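Local coordinates for protein Exo beta-1,2-glucooligosaccharide sophorohydrolase (non-reducing end) (Parabacteroides distasonis ATCC 8503, PDB 5Z06) that catalyses exo-type hydrolysis of linear beta-1,2-glucan and beta-1,2-glucooligosaccharides of four or more units, releasing sophorose from the non-reducing end, at residues A[308-313]-A[323-328]; A[67-72]-A[112-117]; A[285-290]-A[633-638]. One frame throughout, in Å; residues are numbered along the deposited sequence.

Contact 1 of 3, residues A[308-313]-A[323-328]; sequences GLAREN and TGASGF
Ser326 meets the loop residues Leu309 and Ala310 from the first turn of a helix. Its hydroxyl oxygen OG accepts the backbone N-H of Ala310. Ala310 N lies 2.9 Å from Ser326 OG, and the bond is moderately bent, with 152° at the hydrogen. The same OG also bonds the carbonyl oxygen of Ala322, four residues back. The hydroxyl can therefore donate to that carbonyl while accepting the N-H of Ala310. With chi1 at -72°, OG lies beside the serine's own backbone N, turned back toward the helix start where Ala322 waits.

The methylene of Leu309 closes over this polar pair. Its CB lies 3.4 Å from Ser326 OG. Farther along the same side chain, the branch methyl CD2 rests against Ser326 CB at 3.8 Å. Leu309 thus lies alongside the serine, with CB at the oxygen and CD2 at the carbon. The Leu309 side chain also touches Ile354, Phe357 and Leu358 of helix 344-360.

Ala310 points its methyl at the helix. Ala310 CB sits 3.5 Å from Ser326 OG and 3.7 Å from Ser326 CA. Ala325 sends its methyl back, and the two CB atoms of Ala310 and Ala325 are 4.2 Å apart. Small side chains on both segments let the backbones come close: the CA atoms of Ala310 and Ser326 are 4.6 Å apart. All four touching residues are buried, so the serine hydroxyl has its two partners inside the protein.

The backbone of Ala310 also bonds that of Ala322, just before the helix. Here an extended loop pairs with the residue leading into helix 323-338, and a serine in the helix's first turn continues the link. The place lies in the helical part of the chain, consistent with the (alpha/alpha)6 barrel of family GH144.

Contact 2 of 3, residues A[67-72]-A[112-117]; sequences YSEIQY and STYTQY
Tyr67 and Tyr114 meet through their hydroxyl groups. Tyr114 OH donates to Tyr67 OH at 2.7 Å. The side chains come from opposite directions, and their ring planes stand at 90°. They meet rim to rim, with centroids 6.0 Å apart and Tyr67 OH in the plane of the Tyr114 ring. Tyr67 CG is anti to the backbone N (chi1 179°), and its ring reaches out toward the loop.

This is the tight part. Tyr67 and Glu69 are buried, and both tyrosines touch Ala159 of strand 155-161. Tyr67 OH is modelled donating to Glu69 OE2, but that bond is too short for its length to be trusted.

The other side is looser. Tyr117 brings only its OH to the edge of the Tyr67 ring, 3.7 Å from Tyr67 CE1. Tyr114 and Tyr117 are partly exposed, and the backbones stay far apart, with 11.4 Å between the CA atoms of Glu69 and Tyr114.

The donors appear to run one way, from Tyr114 through Tyr67 to the Glu69 carboxylate, though the second step is doubtful. Arg108 pairs with the same carboxylate oxygen and probably helps to keep it charged.

Contact 3 of 3, residues A[285-290]-A[633-638]; sequences EQLLDM and NYYRNH
Tyr635 OH is gripped by two groups, ND1 of His204 and the backbone N of Arg203, while the ring below it packs against Met290 and Leu287. The two polar bonds fix the outer end of the tyrosine, and Trp643 meets its ring edge-to-face.

Met290 lies over one face of this ring. Its methyl CE stands 3.5 Å from the ring centroid and 14° off the normal, so it sits almost over the centre. This is a CH-pi contact. The sulfur SD follows at 4.2 Å from the same centroid, which makes it a Met-aromatic contact as well. Met290 runs out extended and then bends at its last torsion (chi3 86°), which lays the methyl over the face rather than past the rim.

Leu287 touches two residues with its two branches. Its CD2 reaches Tyr635 CD2 at 3.8 Å. Its CD1 covers one face of the Arg636 guanidinium, off centre, at 3.6 Å from NH2. Arg636 extends from CG to NE to arrive there, and its NE pairs with Glu202. The leucine thus lies on the flat of the group, while the charge is met by the glutamate.

Behind the contact, within the 633-638 segment, Asn637 ND2 gives a nearly straight bond of 2.7 Å to Asn633 OD1. It falls in the carbonyl plane, on a lone pair.

Cutting Tyr635 back to an alanine is likely to open a gap under the Met290 methyl and to leave His204 ND1 and the backbone N of Arg203 without their shared hydroxyl.

Between helices 284-297 and 624-636 the contact is apolar and dispersive. Tyr635 and Arg636 tie helix 624-636 by their polar ends to the turn between strands 194-200 and 204-210, while their flat groups receive Met290 and Leu287 of helix 284-297.

In the fold
Contact 2 comes first along the chain. It lies in the N-terminal beta-rich part, about 28 Å from the chain centre. It joins strand 65-71 of a five-stranded antiparallel sheet to the loop between its strands 104-109 and 118-119. Contacts 1 and 3 lie in the helical part. Helix 284-297 carries one side of contact 3, and the loop after it carries one side of contact 1, so contact 1 falls between the two segments of contact 3 in sequence. Their centres are 24 Å apart. The centre of contact 2 is 37 Å from the centre of contact 1 and 40 Å from that of contact 3. Glu312 of contact 1 pairs with Arg76, so contact 1, like contact 3, lies beside the beta-rich part.

Contact 1 of 3, residues A[308-313]-A[323-328]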
loop_
_atom_site.group_PDB
_atom_site.type_symbol
_atom_site.label_atom_id
_atom_site.label_comp_id
_atom_site.label_asym_id
_atom_site.label_seq_id
_atom_site.Cartn_x
_atom_site.Cartn_y
_atom_site.Cartn_z
ATOM N N GLY A 308 -16.149 7.191 5.351
ATOM C CA GLY A 308 -15.214 8.285 5.115
ATOM C C GLY A 308 -13.787 7.974 5.564
ATOM O O GLY A 308 -12.920 8.829 5.509
ATOM N N LEU A 309 -13.533 6.727 5.944
ATOM C CA LEU A 309 -12.295 6.344 6.566
ATOM C C LEU A 309 -11.395 5.558 5.623
ATOM O O LEU A 309 -11.760 5.249 4.475
ATOM C CB LEU A 309 -12.610 5.575 7.837
ATOM C CG LEU A 309 -13.106 6.463 8.991
ATOM C CD1 LEU A 309 -13.234 5.584 10.222
ATOM C CD2 LEU A 309 -12.222 7.660 9.284
ATOM N N ALA A 310 -10.199 5.271 6.115
ATOM C CA ALA A 310 -9.125 4.794 5.282
ATOM C C ALA A 310 -9.198 3.314 5.092
ATOM O O ALA A 310 -9.246 2.562 6.048
ATOM C CB ALA A 310 -7.777 5.159 5.875
ATOM N N ARG A 311 -9.153 2.903 3.839
ATOM C CA ARG A 311 -9.023 1.525 3.539
ATOM C C ARG A 311 -7.657 1.011 3.963
ATOM O O ARG A 311 -6.682 1.748 3.984
ATOM C CB ARG A 311 -9.312 1.296 2.054
ATOM C CG ARG A 311 -10.796 1.443 1.822
ATOM C CD ARG A 311 -11.268 0.894 0.519
ATOM N NE ARG A 311 -11.425 1.977 -0.411
ATOM C CZ ARG A 311 -12.541 2.355 -1.033
ATOM N NH1 ARG A 311 -13.702 1.723 -0.915
ATOM N NH2 ARG A 311 -12.452 3.391 -1.839
ATOM N N GLU A 312 -7.606 -0.250 4.341
ATOM C CA GLU A 312 -6.347 -0.877 4.661
ATOM C C GLU A 312 -5.366 -0.698 3.516
ATOM O O GLU A 312 -4.212 -0.359 3.730
ATOM C CB GLU A 312 -6.542 -2.356 4.935
ATOM C CG GLU A 312 -5.261 -3.178 5.063
ATOM C CD GLU A 312 -4.409 -2.883 6.276
ATOM O OE1 GLU A 312 -4.563 -1.818 6.929
ATOM O OE2 GLU A 312 -3.561 -3.760 6.590
ATOM N N ASN A 313 -5.834 -0.964 2.311
ATOM C CA ASN A 313 -5.002 -0.816 1.127
ATOM C C ASN A 313 -5.882 -0.788 -0.104
ATOM O O ASN A 313 -7.012 -1.270 -0.069
ATOM C CB ASN A 313 -3.958 -1.953 1.003
ATOM C CG ASN A 313 -4.590 -3.308 0.865
ATOM O OD1 ASN A 313 -5.103 -3.859 1.842
ATOM N ND2 ASN A 313 -4.596 -3.842 -0.355
ATOM N N THR A 323 -8.397 1.357 11.265
ATOM C CA THR A 323 -8.632 2.453 12.166
ATOM C C THR A 323 -7.394 3.264 12.449
ATOM O O THR A 323 -7.491 4.472 12.585
ATOM C CB THR A 323 -9.205 1.927 13.479
ATOM O OG1 THR A 323 -8.372 0.870 13.930
ATOM C CG2 THR A 323 -10.606 1.414 13.231
ATOM N N GLY A 324 -6.228 2.625 12.549
ATOM C CA GLY A 324 -4.979 3.390 12.721
ATOM C C GLY A 324 -4.624 4.262 11.527
ATOM O O GLY A 324 -4.344 5.454 11.677
ATOM N N ALA A 325 -4.650 3.661 10.341
ATOM C CA ALA A 325 -4.464 4.386 9.104
ATOM C C ALA A 325 -5.487 5.495 8.958
ATOM O O ALA A 325 -5.227 6.538 8.358
ATOM C CB ALA A 325 -4.596 3.419 7.948
ATOM N N SER A 326 -6.676 5.250 9.484
ATOM C CA SER A 326 -7.739 6.228 9.437
ATOM C C SER A 326 -7.433 7.428 10.275
ATOM O O SER A 326 -7.720 8.554 9.879
ATOM C CB SER A 326 -9.071 5.601 9.851
ATOM O OG SER A 326 -9.514 4.735 8.837
ATOM N N GLY A 327 -6.837 7.197 11.427
ATOM C CA GLY A 327 -6.336 8.287 12.256
ATOM C C GLY A 327 -5.275 9.088 11.517
ATOM O O GLY A 327 -5.291 10.332 11.538
ATOM N N PHE A 328 -4.371 8.385 10.842
ATOM C CA PHE A 328 -3.340 9.070 10.075
ATOM C C PHE A 328 -4.013 9.899 8.986
ATOM O O PHE A 328 -3.630 11.039 8.754
ATOM C CB PHE A 328 -2.358 8.105 9.436
ATOM C CG PHE A 328 -1.681 7.144 10.402
ATOM C CD1 PHE A 328 -1.647 7.366 11.770
ATOM C CD2 PHE A 328 -1.043 6.020 9.899
ATOM C CE1 PHE A 328 -1.003 6.477 12.622
ATOM C CE2 PHE A 328 -0.409 5.126 10.747
ATOM C CZ PHE A 328 -0.396 5.358 12.110
#

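Contact 2 of 3, residues A[67-72]-A[112-117]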
loop_
_atom_site.group_PDB
_atom_site.type_symbol
_atom_site.label_atom_id
_atom_site.label_comp_id
_atom_site.label_asym_id
_atom_site.label_seq_id
_atom_site.Cartn_x
_atom_site.Cartn_y
_atom_site.Cartn_z
ATOM N N TYR A 67 10.529 -24.366 -19.067
ATOM C CA TYR A 67 9.392 -24.169 -18.205
ATOM C C TYR A 67 9.198 -22.672 -18.019
ATOM O O TYR A 67 10.169 -21.918 -17.847
ATOM C CB TYR A 67 9.639 -24.826 -16.859
ATOM C CG TYR A 67 8.491 -24.616 -15.909
ATOM C CD1 TYR A 67 7.306 -25.327 -16.062
ATOM C CD2 TYR A 67 8.577 -23.675 -14.875
ATOM C CE1 TYR A 67 6.243 -25.115 -15.206
ATOM C CE2 TYR A 67 7.522 -23.458 -14.012
ATOM C CZ TYR A 67 6.367 -24.172 -14.178
ATOM O OH TYR A 67 5.335 -23.958 -13.326
ATOM N N SER A 68 7.952 -22.248 -18.061
ATOM C CA SER A 68 7.619 -20.923 -17.641
ATOM C C SER A 68 6.363 -20.961 -16.829
ATOM O O SER A 68 5.525 -21.825 -17.028
ATOM C CB SER A 68 7.408 -20.012 -18.829
ATOM O OG SER A 68 7.318 -18.695 -18.364
ATOM N N GLU A 69 6.242 -20.024 -15.897
ATOM C CA GLU A 69 4.966 -19.798 -15.253
ATOM C C GLU A 69 4.750 -18.339 -14.949
ATOM O O GLU A 69 5.706 -17.602 -14.680
ATOM C CB GLU A 69 4.845 -20.616 -13.979
ATOM C CG GLU A 69 5.891 -20.304 -12.939
ATOM C CD GLU A 69 5.629 -21.033 -11.638
ATOM O OE1 GLU A 69 5.647 -20.378 -10.579
ATOM O OE2 GLU A 69 5.397 -22.265 -11.674
ATOM N N ILE A 70 3.483 -17.948 -14.991
ATOM C CA ILE A 70 3.043 -16.629 -14.647
ATOM C C ILE A 70 2.308 -16.790 -13.325
ATOM O O ILE A 70 1.263 -17.435 -13.254
ATOM C CB ILE A 70 2.134 -16.052 -15.728
ATOM C CG1 ILE A 70 2.899 -15.939 -17.043
ATOM C CG2 ILE A 70 1.650 -14.669 -15.332
ATOM C CD1 ILE A 70 2.707 -17.101 -17.974
ATOM N N GLN A 71 2.869 -16.186 -12.294
ATOM C CA GLN A 71 2.401 -16.366 -10.930
ATOM C C GLN A 71 1.368 -15.322 -10.542
ATOM O O GLN A 71 1.532 -14.110 -10.805
ATOM C CB GLN A 71 3.562 -16.307 -9.976
ATOM C CG GLN A 71 4.580 -17.408 -10.187
ATOM C CD GLN A 71 5.945 -17.072 -9.624
ATOM O OE1 GLN A 71 6.164 -15.979 -9.121
ATOM N NE2 GLN A 71 6.872 -18.011 -9.720
ATOM N N TYR A 72 0.299 -15.803 -9.910
ATOM C CA TYR A 72 -0.682 -14.910 -9.315
ATOM C C TYR A 72 0.043 -14.100 -8.255
ATOM O O TYR A 72 0.769 -14.669 -7.467
ATOM C CB TYR A 72 -1.847 -15.670 -8.654
ATOM C CG TYR A 72 -2.741 -14.740 -7.865
ATOM C CD1 TYR A 72 -3.595 -13.854 -8.514
ATOM C CD2 TYR A 72 -2.710 -14.727 -6.480
ATOM C CE1 TYR A 72 -4.404 -12.999 -7.810
ATOM C CE2 TYR A 72 -3.519 -13.866 -5.754
ATOM C CZ TYR A 72 -4.361 -13.000 -6.418
ATOM O OH TYR A 72 -5.149 -12.132 -5.680
ATOM N N SER A 112 2.665 -26.890 -5.596
ATOM C CA SER A 112 3.634 -27.194 -6.672
ATOM C C SER A 112 3.304 -28.446 -7.477
ATOM O O SER A 112 4.132 -28.881 -8.278
ATOM C CB SER A 112 5.087 -27.275 -6.172
ATOM O OG SER A 112 5.362 -26.189 -5.330
ATOM N N THR A 113 2.110 -29.009 -7.271
ATOM C CA THR A 113 1.565 -29.993 -8.184
ATOM C C THR A 113 0.827 -29.221 -9.249
ATOM O O THR A 113 0.546 -28.020 -9.111
ATOM C CB THR A 113 0.609 -31.013 -7.514
ATOM O OG1 THR A 113 -0.568 -30.347 -7.036
ATOM C CG2 THR A 113 1.309 -31.775 -6.383
ATOM N N TYR A 114 0.505 -29.931 -10.310
ATOM C CA TYR A 114 -0.017 -29.332 -11.508
ATOM C C TYR A 114 -1.314 -29.970 -11.930
ATOM O O TYR A 114 -1.637 -31.109 -11.584
ATOM C CB TYR A 114 0.998 -29.502 -12.627
ATOM C CG TYR A 114 2.239 -28.669 -12.458
ATOM C CD1 TYR A 114 3.288 -29.094 -11.644
ATOM C CD2 TYR A 114 2.366 -27.455 -13.122
ATOM C CE1 TYR A 114 4.426 -28.329 -11.503
ATOM C CE2 TYR A 114 3.496 -26.699 -13.005
ATOM C CZ TYR A 114 4.512 -27.127 -12.195
ATOM O OH TYR A 114 5.610 -26.341 -12.093
ATOM N N THR A 115 -2.044 -29.224 -12.733
ATOM C CA THR A 115 -3.115 -29.792 -13.475
ATOM C C THR A 115 -2.466 -30.526 -14.650
ATOM O O THR A 115 -1.249 -30.455 -14.861
ATOM C CB THR A 115 -4.070 -28.718 -14.010
ATOM O OG1 THR A 115 -3.403 -27.923 -14.999
ATOM C CG2 THR A 115 -4.626 -27.850 -12.879
ATOM N N GLN A 116 -3.291 -31.223 -15.415
ATOM C CA GLN A 116 -2.876 -31.721 -16.711
ATOM C C GLN A 116 -2.575 -30.528 -17.642
ATOM O O GLN A 116 -3.152 -29.434 -17.500
ATOM C CB GLN A 116 -3.949 -32.641 -17.306
ATOM C CG GLN A 116 -5.222 -31.918 -17.744
ATOM C CD GLN A 116 -6.461 -32.811 -17.765
ATOM O OE1 GLN A 116 -6.809 -33.430 -16.767
ATOM N NE2 GLN A 116 -7.141 -32.854 -18.902
ATOM N N TYR A 117 -1.644 -30.756 -18.564
ATOM C CA TYR A 117 -1.293 -29.791 -19.592
ATOM C C TYR A 117 -2.189 -29.946 -20.810
ATOM O O TYR A 117 -2.468 -31.049 -21.256
ATOM C CB TYR A 117 0.165 -29.960 -20.026
ATOM C CG TYR A 117 1.139 -29.332 -19.073
ATOM C CD1 TYR A 117 1.600 -30.043 -17.964
ATOM C CD2 TYR A 117 1.600 -28.014 -19.270
ATOM C CE1 TYR A 117 2.493 -29.473 -17.073
ATOM C CE2 TYR A 117 2.500 -27.431 -18.386
ATOM C CZ TYR A 117 2.934 -28.169 -17.281
ATOM O OH TYR A 117 3.824 -27.648 -16.381
#

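Contact 3 of 3, residues A[285-290]-A[633-638]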
loop_
_atom_site.group_PDB
_atom_site.type_symbol
_atom_site.label_atom_id
_atom_site.label_comp_id
_atom_site.label_asym_id
_atom_site.label_seq_id
_atom_site.Cartn_x
_atom_site.Cartn_y
_atom_site.Cartn_z
ATOM N N GLU A 285 8.921 23.150 -3.189
ATOM C CA GLU A 285 7.645 23.508 -2.571
ATOM C C GLU A 285 6.501 22.867 -3.329
ATOM O O GLU A 285 5.633 22.250 -2.732
ATOM C CB GLU A 285 7.444 25.032 -2.511
ATOM C CG GLU A 285 8.320 25.725 -1.470
ATOM C CD GLU A 285 7.911 25.392 -0.056
ATOM O OE1 GLU A 285 6.774 25.739 0.331
ATOM O OE2 GLU A 285 8.726 24.773 0.671
ATOM N N GLN A 286 6.520 23.016 -4.647
ATOM C CA GLN A 286 5.524 22.388 -5.508
ATOM C C GLN A 286 5.557 20.884 -5.388
ATOM O O GLN A 286 4.496 20.226 -5.366
ATOM C CB GLN A 286 5.709 22.841 -6.965
ATOM C CG GLN A 286 5.290 24.297 -7.183
ATOM C CD GLN A 286 5.654 24.824 -8.566
ATOM O OE1 GLN A 286 6.817 24.816 -8.950
ATOM N NE2 GLN A 286 4.652 25.299 -9.312
ATOM N N LEU A 287 6.760 20.321 -5.311
ATOM C CA LEU A 287 6.878 18.878 -5.099
ATOM C C LEU A 287 6.253 18.424 -3.781
ATOM O O LEU A 287 5.538 17.447 -3.752
ATOM C CB LEU A 287 8.314 18.425 -5.175
ATOM C CG LEU A 287 8.940 18.451 -6.566
ATOM C CD1 LEU A 287 10.433 18.172 -6.390
ATOM C CD2 LEU A 287 8.289 17.464 -7.520
ATOM N N LEU A 288 6.514 19.157 -2.706
ATOM C CA LEU A 288 5.875 18.880 -1.433
ATOM C C LEU A 288 4.371 18.916 -1.544
ATOM O O LEU A 288 3.721 18.011 -1.059
ATOM C CB LEU A 288 6.344 19.860 -0.357
ATOM C CG LEU A 288 7.812 19.706 0.033
ATOM C CD1 LEU A 288 8.241 20.865 0.918
ATOM C CD2 LEU A 288 8.075 18.346 0.677
ATOM N N ASP A 289 3.828 19.957 -2.191
ATOM C CA ASP A 289 2.391 20.081 -2.413
ATOM C C ASP A 289 1.823 18.887 -3.121
ATOM O O ASP A 289 0.771 18.403 -2.755
ATOM C CB ASP A 289 2.031 21.312 -3.287
ATOM C CG ASP A 289 2.307 22.625 -2.607
ATOM O OD1 ASP A 289 2.457 22.670 -1.385
ATOM O OD2 ASP A 289 2.386 23.639 -3.315
ATOM N N MET A 290 2.488 18.486 -4.194
ATOM C CA MET A 290 2.040 17.382 -5.026
ATOM C C MET A 290 2.076 16.079 -4.232
ATOM O O MET A 290 1.126 15.312 -4.265
ATOM C CB MET A 290 2.943 17.254 -6.253
ATOM C CG MET A 290 2.696 16.035 -7.115
ATOM S SD MET A 290 4.081 15.870 -8.245
ATOM C CE MET A 290 5.274 14.949 -7.266
ATOM N N ASN A 633 14.253 12.036 -5.965
ATOM C CA ASN A 633 14.685 10.823 -6.593
ATOM C C ASN A 633 13.504 9.922 -6.929
ATOM O O ASN A 633 13.340 9.484 -8.073
ATOM C CB ASN A 633 15.616 10.078 -5.638
ATOM C CG ASN A 633 16.197 8.825 -6.247
ATOM O OD1 ASN A 633 16.516 8.809 -7.438
ATOM N ND2 ASN A 633 16.374 7.780 -5.425
ATOM N N TYR A 634 12.686 9.639 -5.922
ATOM C CA TYR A 634 11.531 8.759 -6.115
ATOM C C TYR A 634 10.621 9.234 -7.245
ATOM O O TYR A 634 10.163 8.435 -8.074
ATOM C CB TYR A 634 10.722 8.652 -4.818
ATOM C CG TYR A 634 11.418 7.986 -3.675
ATOM C CD1 TYR A 634 12.505 7.150 -3.871
ATOM C CD2 TYR A 634 10.945 8.152 -2.377
ATOM C CE1 TYR A 634 13.138 6.540 -2.809
ATOM C CE2 TYR A 634 11.543 7.519 -1.320
ATOM C CZ TYR A 634 12.656 6.728 -1.539
ATOM O OH TYR A 634 13.278 6.106 -0.499
ATOM N N TYR A 635 10.360 10.538 -7.256
ATOM C CA TYR A 635 9.548 11.134 -8.281
ATOM C C TYR A 635 10.278 11.225 -9.615
ATOM O O TYR A 635 9.818 10.654 -10.600
ATOM C CB TYR A 635 9.073 12.500 -7.851
ATOM C CG TYR A 635 8.138 13.110 -8.833
ATOM C CD1 TYR A 635 6.898 12.527 -9.102
ATOM C CD2 TYR A 635 8.483 14.259 -9.530
ATOM C CE1 TYR A 635 6.034 13.087 -10.036
ATOM C CE2 TYR A 635 7.630 14.806 -10.469
ATOM C CZ TYR A 635 6.406 14.219 -10.716
ATOM O OH TYR A 635 5.564 14.791 -11.643
ATOM N N ARG A 636 11.397 11.943 -9.657
ATOM C CA ARG A 636 11.997 12.269 -10.945
ATOM C C ARG A 636 12.691 11.109 -11.584
ATOM O O ARG A 636 12.641 11.011 -12.779
ATOM C CB ARG A 636 12.977 13.419 -10.857
ATOM C CG ARG A 636 12.285 14.751 -10.705
ATOM C CD ARG A 636 13.293 15.822 -10.372
ATOM N NE ARG A 636 12.610 17.105 -10.301
ATOM C CZ ARG A 636 12.839 18.058 -9.408
ATOM N NH1 ARG A 636 13.749 17.906 -8.475
ATOM N NH2 ARG A 636 12.135 19.172 -9.445
ATOM N N ASN A 637 13.345 10.256 -10.799
ATOM C CA ASN A 637 14.111 9.130 -11.353
ATOM C C ASN A 637 13.311 7.854 -11.391
ATOM O O ASN A 637 13.352 7.160 -12.403
ATOM C CB ASN A 637 15.407 8.907 -10.586
ATOM C CG ASN A 637 16.317 10.095 -10.668
ATOM O OD1 ASN A 637 16.455 10.703 -11.739
ATOM N ND2 ASN A 637 16.916 10.472 -9.540
ATOM N N HIS A 638 12.590 7.554 -10.310
ATOM C CA HIS A 638 11.780 6.329 -10.227
ATOM C C HIS A 638 10.306 6.480 -10.510
ATOM O O HIS A 638 9.575 5.516 -10.411
ATOM C CB HIS A 638 11.969 5.670 -8.867
ATOM C CG HIS A 638 13.394 5.407 -8.555
ATOM N ND1 HIS A 638 14.274 4.929 -9.502
ATOM C CD2 HIS A 638 14.116 5.618 -7.432
ATOM C CE1 HIS A 638 15.476 4.832 -8.964
ATOM N NE2 HIS A 638 15.406 5.235 -7.706
#